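Local coordinates for protein Poly(A) ribonuclease pop2 (Schizosaccharomyces pombe, PDB 2P51) that removes poly(A) tails from mRNA as the catalytic 3'-exoribonuclease subunit of the CCR4-NOT complex, using two divalent metal ions, at residues I165-G170 against Y204-I209. Residues are numbered along the deposited sequence; the frame is centred on the assembly and turned at random.
Sequences ITFHSG and YDIKYI
Asp205 OD1 accepts hydrogen bonds from His168 N on its syn side at 2.8 Å and from Lys207 N on its anti side, the two donors arriving from opposite faces of the carboxylate. Asp205 OD2 is met from above its plane by both Ser169 N (3.1 Å) and Ser169 OG (2.9 Å), which share one face, and Tyr270 N adds a further bond. Asp205 CG lies anti to the backbone N (chi1 -177°), and the residue also serves as N-cap of helix 206-213. At the strand ends that precede this, 163-166 and 203-205 pair in parallel: Thr166 N donates to Tyr204 O at 2.9 Å, and Ile206 N returns a nearly straight bond to Thr166 O (2.8 Å, 171° at the hydrogen). Lys207 CB sits over the centre of the Phe167 ring, 4.0 Å above its plane, a CH-pi contact, while Ile206 CG2 meets the ring edge at CD1. On the other side of the sheet from Asp205, Ile165 CG2 packs on Ile206 CD1 at 3.7 Å. An alanine in place of Asp205 would probably leave the His168 and Ser169 amides without their acceptor and the helix without its side-chain cap. One carboxylate thus ties the edge strand of this DEDD nuclease fold and its following helix to the chain entering helix 170-181, which carries the magnesium ligand Asp172, and its N-H donors would be expected to stabilise the ionised form.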
loop_
_atom_site.group_PDB
_atom_site.type_symbol
_atom_site.label_atom_id
_atom_site.label_comp_id
_atom_site.label_asym_id
_atom_site.label_seq_id
_atom_site.Cartn_x
_atom_site.Cartn_y
_atom_site.Cartn_z
ATOM N N ILE A 165 3.289 1.365 7.410
ATOM C CA ILE A 165 2.988 -0.040 7.715
ATOM C C ILE A 165 2.441 -0.701 6.476
ATOM O O ILE A 165 1.542 -0.151 5.843
ATOM C CB ILE A 165 1.960 -0.144 8.848
ATOM C CG1 ILE A 165 2.328 0.690 10.053
ATOM C CG2 ILE A 165 1.735 -1.634 9.205
ATOM C CD1 ILE A 165 3.682 0.306 10.653
ATOM N N THR A 166 2.995 -1.881 6.121
ATOM C CA THR A 166 2.603 -2.537 4.867
ATOM C C THR A 166 2.503 -4.024 5.127
ATOM O O THR A 166 2.773 -4.490 6.236
ATOM C CB THR A 166 3.637 -2.249 3.756
ATOM O OG1 THR A 166 4.902 -2.767 4.213
ATOM C CG2 THR A 166 3.773 -0.728 3.487
ATOM N N PHE A 167 2.103 -4.763 4.074
ATOM C CA PHE A 167 2.065 -6.228 4.197
ATOM C C PHE A 167 2.513 -6.803 2.852
ATOM O O PHE A 167 1.823 -6.558 1.824
ATOM C CB PHE A 167 0.655 -6.702 4.576
ATOM C CG PHE A 167 0.566 -8.219 4.733
ATOM C CD1 PHE A 167 0.756 -8.788 5.977
ATOM C CD2 PHE A 167 0.270 -9.041 3.626
ATOM C CE1 PHE A 167 0.698 -10.166 6.182
ATOM C CE2 PHE A 167 0.272 -10.415 3.792
ATOM C CZ PHE A 167 0.483 -10.955 5.053
ATOM N N HIS A 168 3.597 -7.572 2.828
ATOM C CA HIS A 168 4.106 -8.230 1.609
ATOM C C HIS A 168 4.237 -7.179 0.514
ATOM O O HIS A 168 3.572 -7.182 -0.540
ATOM C CB HIS A 168 3.176 -9.374 1.208
ATOM C CG HIS A 168 3.814 -10.434 0.367
ATOM N ND1 HIS A 168 4.880 -10.210 -0.482
ATOM C CD2 HIS A 168 3.520 -11.760 0.248
ATOM C CE1 HIS A 168 5.209 -11.351 -1.079
ATOM N NE2 HIS A 168 4.382 -12.316 -0.650
ATOM N N SER A 169 5.092 -6.223 0.822
ATOM C CA SER A 169 4.990 -4.875 0.322
ATOM C C SER A 169 5.760 -4.559 -0.957
ATOM O O SER A 169 5.723 -3.394 -1.351
ATOM C CB SER A 169 5.520 -3.873 1.404
ATOM O OG SER A 169 6.909 -4.218 1.585
ATOM N N GLY A 170 6.472 -5.493 -1.609
ATOM C CA GLY A 170 7.337 -5.124 -2.744
ATOM C C GLY A 170 6.558 -4.396 -3.830
ATOM O O GLY A 170 6.957 -3.315 -4.291
ATOM N N TYR A 204 7.586 -0.650 8.244
ATOM C CA TYR A 204 7.535 -2.060 8.672
ATOM C C TYR A 204 6.687 -2.855 7.676
ATOM O O TYR A 204 5.644 -2.307 7.240
ATOM C CB TYR A 204 6.938 -2.234 10.072
ATOM C CG TYR A 204 7.741 -1.571 11.173
ATOM C CD1 TYR A 204 8.910 -2.154 11.656
ATOM C CD2 TYR A 204 7.316 -0.381 11.720
ATOM C CE1 TYR A 204 9.649 -1.558 12.660
ATOM C CE2 TYR A 204 8.049 0.214 12.721
ATOM C CZ TYR A 204 9.204 -0.365 13.189
ATOM O OH TYR A 204 9.917 0.273 14.202
ATOM N N ASP A 205 7.147 -4.049 7.369
ATOM C CA ASP A 205 6.384 -4.972 6.528
ATOM C C ASP A 205 5.875 -6.079 7.444
ATOM O O ASP A 205 6.687 -6.892 7.910
ATOM C CB ASP A 205 7.249 -5.500 5.384
ATOM C CG ASP A 205 6.488 -6.416 4.444
ATOM O OD1 ASP A 205 5.453 -7.030 4.867
ATOM O OD2 ASP A 205 6.892 -6.569 3.271
ATOM N N ILE A 206 4.576 -6.118 7.687
ATOM C CA ILE A 206 4.005 -7.110 8.621
ATOM C C ILE A 206 4.275 -8.537 8.132
ATOM O O ILE A 206 4.362 -9.428 8.973
ATOM C CB ILE A 206 2.492 -6.871 8.784
ATOM C CG1 ILE A 206 2.200 -5.541 9.484
ATOM C CG2 ILE A 206 1.771 -8.023 9.493
ATOM C CD1 ILE A 206 0.707 -5.186 9.440
ATOM N N LYS A 207 4.365 -8.748 6.810
ATOM C CA LYS A 207 4.678 -10.097 6.328
ATOM C C LYS A 207 6.097 -10.506 6.705
ATOM O O LYS A 207 6.377 -11.665 7.073
ATOM C CB LYS A 207 4.564 -10.195 4.800
ATOM C CG LYS A 207 4.833 -11.613 4.255
ATOM C CD LYS A 207 3.679 -12.565 4.404
ATOM C CE LYS A 207 4.094 -13.959 3.882
ATOM N NZ LYS A 207 3.062 -14.947 4.322
ATOM N N TYR A 208 7.017 -9.547 6.587
ATOM C CA TYR A 208 8.362 -9.836 7.042
ATOM C C TYR A 208 8.345 -10.172 8.538
ATOM O O TYR A 208 8.959 -11.118 9.014
ATOM C CB TYR A 208 9.292 -8.626 6.786
ATOM C CG TYR A 208 10.665 -8.818 7.415
ATOM C CD1 TYR A 208 11.624 -9.580 6.733
ATOM C CD2 TYR A 208 11.024 -8.263 8.660
ATOM C CE1 TYR A 208 12.873 -9.759 7.300
ATOM C CE2 TYR A 208 12.277 -8.457 9.218
ATOM C CZ TYR A 208 13.199 -9.213 8.520
ATOM O OH TYR A 208 14.451 -9.427 9.030
ATOM N N ILE A 209 7.650 -9.347 9.332
ATOM C CA ILE A 209 7.610 -9.575 10.777
ATOM C C ILE A 209 6.970 -10.930 11.087
ATOM O O ILE A 209 7.562 -11.730 11.849
ATOM C CB ILE A 209 6.859 -8.430 11.487
ATOM C CG1 ILE A 209 7.500 -7.072 11.276
ATOM C CG2 ILE A 209 6.745 -8.790 12.980
ATOM C CD1 ILE A 209 6.724 -5.883 11.828
HETATM O O HOH W 1 6.531 -0.766 5.439
#